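Local atomic coordinates of histone-lysine N-methyltransferase SETMAR (Homo sapiens, PDB entry 3BO5), a protein that dimethylates a lysine side chain of histone H3 with S-adenosylmethionine through its SET domain and, fused to a mariner transposase, takes part in DNA double-strand break repair. Residues P35-T41 with I202-F208. The protein carries 2 engineered substitutions. Residues are numbered along the deposited sequence; the frame is centred on the assembly and turned at random.
Sequences PAPFQYT and IGNIGRF. With SAH (S-adenosyl-L-homocysteine), chain F.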
loop_
_atom_site.group_PDB
_atom_site.type_symbol
_atom_site.label_atom_id
_atom_site.label_comp_id
_atom_site.label_asym_id
_atom_site.label_seq_id
_atom_site.Cartn_x
_atom_site.Cartn_y
_atom_site.Cartn_z
ATOM N N PRO A 35 7.520 16.842 7.147
ATOM C CA PRO A 35 8.228 15.656 7.580
ATOM C C PRO A 35 9.698 15.617 7.181
ATOM O O PRO A 35 10.097 16.293 6.206
ATOM C CB PRO A 35 7.480 14.498 6.888
ATOM C CG PRO A 35 6.487 15.057 6.076
ATOM C CD PRO A 35 6.368 16.530 6.274
ATOM N N ALA A 36 10.473 14.780 7.874
ATOM C CA ALA A 36 11.846 14.486 7.444
ATOM C C ALA A 36 11.947 14.134 5.960
ATOM O O ALA A 36 11.191 13.301 5.450
ATOM C CB ALA A 36 12.421 13.384 8.256
ATOM N N PRO A 37 12.850 14.777 5.245
ATOM C CA PRO A 37 13.023 14.544 3.832
ATOM C C PRO A 37 13.220 13.100 3.408
ATOM O O PRO A 37 13.898 12.319 4.084
ATOM C CB PRO A 37 14.310 15.341 3.535
ATOM C CG PRO A 37 14.181 16.483 4.486
ATOM C CD PRO A 37 13.724 15.866 5.740
ATOM N N PHE A 38 12.592 12.733 2.288
ATOM C CA PHE A 38 12.856 11.464 1.650
ATOM C C PHE A 38 12.736 11.643 0.154
ATOM O O PHE A 38 12.274 12.723 -0.292
ATOM C CB PHE A 38 11.885 10.367 2.121
ATOM C CG PHE A 38 10.459 10.685 1.765
ATOM C CD1 PHE A 38 9.837 10.007 0.715
ATOM C CD2 PHE A 38 9.797 11.686 2.459
ATOM C CE1 PHE A 38 8.518 10.369 0.319
ATOM C CE2 PHE A 38 8.485 12.035 2.106
ATOM C CZ PHE A 38 7.890 11.364 1.029
ATOM N N GLN A 39 13.133 10.631 -0.624
ATOM C CA GLN A 39 12.976 10.735 -2.074
ATOM C C GLN A 39 11.620 10.182 -2.503
ATOM O O GLN A 39 11.347 9.023 -2.323
ATOM C CB GLN A 39 13.996 9.929 -2.819
ATOM C CG GLN A 39 15.415 10.379 -2.652
ATOM C CD GLN A 39 16.357 9.597 -3.561
ATOM O OE1 GLN A 39 15.987 9.146 -4.671
ATOM N NE2 GLN A 39 17.579 9.422 -3.086
ATOM N N TYR A 40 10.768 11.033 -3.047
ATOM C CA TYR A 40 9.463 10.527 -3.426
ATOM C C TYR A 40 9.495 9.647 -4.655
ATOM O O TYR A 40 10.164 9.992 -5.659
ATOM C CB TYR A 40 8.535 11.737 -3.684
ATOM C CG TYR A 40 7.093 11.239 -3.649
ATOM C CD1 TYR A 40 6.410 11.156 -2.427
ATOM C CD2 TYR A 40 6.448 10.709 -4.803
ATOM C CE1 TYR A 40 5.140 10.614 -2.350
ATOM C CE2 TYR A 40 5.185 10.110 -4.726
ATOM C CZ TYR A 40 4.531 10.083 -3.462
ATOM O OH TYR A 40 3.295 9.531 -3.271
ATOM N N THR A 41 8.715 8.552 -4.629
ATOM C CA THR A 41 8.418 7.809 -5.831
ATOM C C THR A 41 6.986 7.392 -5.780
ATOM O O THR A 41 6.505 6.981 -4.705
ATOM C CB THR A 41 9.308 6.554 -5.957
ATOM O OG1 THR A 41 8.935 5.834 -7.142
ATOM C CG2 THR A 41 9.184 5.563 -4.744
ATOM N N ILE A 202 13.326 5.894 -0.248
ATOM C CA ILE A 202 12.683 6.191 -1.536
ATOM C C ILE A 202 11.303 5.560 -1.430
ATOM O O ILE A 202 11.196 4.341 -1.250
ATOM C CB ILE A 202 13.472 5.500 -2.659
ATOM C CG1 ILE A 202 14.965 5.946 -2.576
ATOM C CG2 ILE A 202 12.822 5.888 -3.982
ATOM C CD1 ILE A 202 15.791 5.230 -3.525
ATOM N N GLY A 203 10.243 6.377 -1.443
ATOM C CA GLY A 203 8.925 5.733 -1.212
ATOM C C GLY A 203 7.833 6.694 -1.551
ATOM O O GLY A 203 8.096 7.843 -1.869
ATOM N N ASN A 204 6.618 6.175 -1.492
ATOM C CA ASN A 204 5.453 6.981 -1.825
ATOM C C ASN A 204 4.766 7.423 -0.534
ATOM O O ASN A 204 5.274 7.259 0.551
ATOM C CB ASN A 204 4.520 6.257 -2.751
ATOM C CG ASN A 204 3.590 5.341 -1.991
ATOM O OD1 ASN A 204 3.967 4.773 -0.919
ATOM N ND2 ASN A 204 2.372 5.151 -2.541
ATOM N N ILE A 205 3.581 8.034 -0.668
ATOM C CA ILE A 205 2.924 8.639 0.502
ATOM C C ILE A 205 2.440 7.586 1.481
ATOM O O ILE A 205 2.164 7.901 2.661
ATOM C CB ILE A 205 1.667 9.545 0.171
ATOM C CG1 ILE A 205 0.691 8.783 -0.740
ATOM C CG2 ILE A 205 2.099 10.959 -0.313
ATOM C CD1 ILE A 205 -0.678 9.454 -0.765
ATOM N N GLY A 206 2.333 6.321 1.024
ATOM C CA GLY A 206 1.902 5.282 1.937
ATOM C C GLY A 206 2.810 5.089 3.136
ATOM O O GLY A 206 2.392 4.518 4.168
ATOM N N ARG A 207 4.063 5.528 3.008
ATOM C CA ARG A 207 5.020 5.418 4.124
ATOM C C ARG A 207 4.499 6.163 5.350
ATOM O O ARG A 207 4.936 5.879 6.463
ATOM C CB ARG A 207 6.428 5.938 3.752
ATOM C CG ARG A 207 6.406 7.470 3.591
ATOM C CD ARG A 207 7.581 7.932 2.840
ATOM N NE ARG A 207 8.852 7.636 3.517
ATOM C CZ ARG A 207 9.352 8.392 4.512
ATOM N NH1 ARG A 207 8.630 9.428 4.999
ATOM N NH2 ARG A 207 10.594 8.137 5.045
ATOM N N PHE A 208 3.578 7.139 5.159
ATOM C CA PHE A 208 3.090 7.892 6.334
ATOM C C PHE A 208 1.915 7.274 7.060
ATOM O O PHE A 208 1.472 7.793 8.071
ATOM C CB PHE A 208 2.711 9.313 5.905
ATOM C CG PHE A 208 3.924 10.139 5.561
ATOM C CD1 PHE A 208 4.794 10.563 6.589
ATOM C CD2 PHE A 208 4.217 10.482 4.234
ATOM C CE1 PHE A 208 5.950 11.298 6.269
ATOM C CE2 PHE A 208 5.379 11.210 3.918
ATOM C CZ PHE A 208 6.220 11.661 4.961
HETATM N N SAH F . 4.682 8.081 12.094
HETATM C CA SAH F . 5.595 7.762 10.949
HETATM C CB SAH F . 4.831 7.185 9.733
HETATM C CG SAH F . 4.540 5.694 9.979
HETATM S SD SAH F . 6.060 4.699 9.963
HETATM C C SAH F . 6.383 9.041 10.583
HETATM O O SAH F . 6.336 10.033 11.304
HETATM O OXT SAH F . 7.065 9.020 9.507
HETATM C "C5'" SAH F . 5.830 3.752 11.481
HETATM C "C4'" SAH F . 6.165 4.511 12.763
HETATM O "O4'" SAH F . 5.119 5.421 13.115
HETATM C "C3'" SAH F . 6.286 3.621 13.965
HETATM O "O3'" SAH F . 7.621 3.051 14.054
HETATM C "C2'" SAH F . 5.981 4.530 15.119
HETATM O "O2'" SAH F . 7.037 5.481 15.352
HETATM C "C1'" SAH F . 4.854 5.354 14.530
HETATM N N9 SAH F . 3.534 4.704 14.662
HETATM C C8 SAH F . 2.700 4.239 13.648
HETATM N N7 SAH F . 1.576 3.812 14.190
HETATM C C5 SAH F . 1.622 4.013 15.523
HETATM C C6 SAH F . 0.698 3.695 16.541
HETATM N N6 SAH F . -0.526 3.192 16.366
HETATM N N1 SAH F . 1.129 3.998 17.829
HETATM C C2 SAH F . 2.347 4.550 18.075
HETATM N N3 SAH F . 3.271 4.900 17.111
HETATM C C4 SAH F . 2.872 4.541 15.859
HETATM O O HOH W 1 9.964 11.334 6.607
#
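Arg207 lays its guanidinium flat on one face of the Phe38 ring, the two planes only 6° apart and Arg207 CZ 4.1 Å from the centroid of the Phe38 ring, a stacked cation-pi pair. Arg207 CD adds a CH-pi contact over the same face, 3.8 Å from the Phe38 centroid. The arginine chain, bent at chi3, turns its planar end along the ring rather than into it. Stacking leaves the N-H groups pointing outward in their own plane: NE and NH2 reach the carbonyls of Pro199 and Thr200, while NH1 is joined to Ala36 O through a water.

Apolar packing continues from this pair. The Phe208 and Phe38 rings meet obliquely, planes at 71°, with Phe208 CZ 3.7 Å from Phe38 CE2, and the compact ring of Pro35 closes in with CG 3.6 Å from Phe208 CZ. Trp138 and Val130 touch both Pro35 and Phe208. Ile202 and Gln39 lie side by side on one sheet face, Ile202 CG1 against Gln39 CB and the amide.

The backbones pair in two successive parallel bridges, Gln39 with Ile202 and Tyr40 with Gly203. Gly203 N donates to Gln39 O, and Thr41 N to Gly203 O at 2.9 Å, so the glycine is gripped through both its polar atoms; lacking a side chain, it lets Thr41 CG2 pack directly on its CA. Tyr40 has CG anti to its N (chi1 -163°), which carries the ring across Gly203 O and brings Tyr40 OH to a weak bond from Ile205 N at 3.0 Å; the hydroxyl also bonds Glu22.

The contact thus fastens the N-terminal part of the chain to the SET-domain 3-10 turn beside S-adenosylhomocysteine, whose CB lies 3.5 Å from Arg207 O. Fixed by Phe38 and the carbonyls, the guanidinium makes a second cation-pi contact with Tyr179, which bonds the cofactor product, consistent with Arg207's predicted part in S-adenosylmethionine binding.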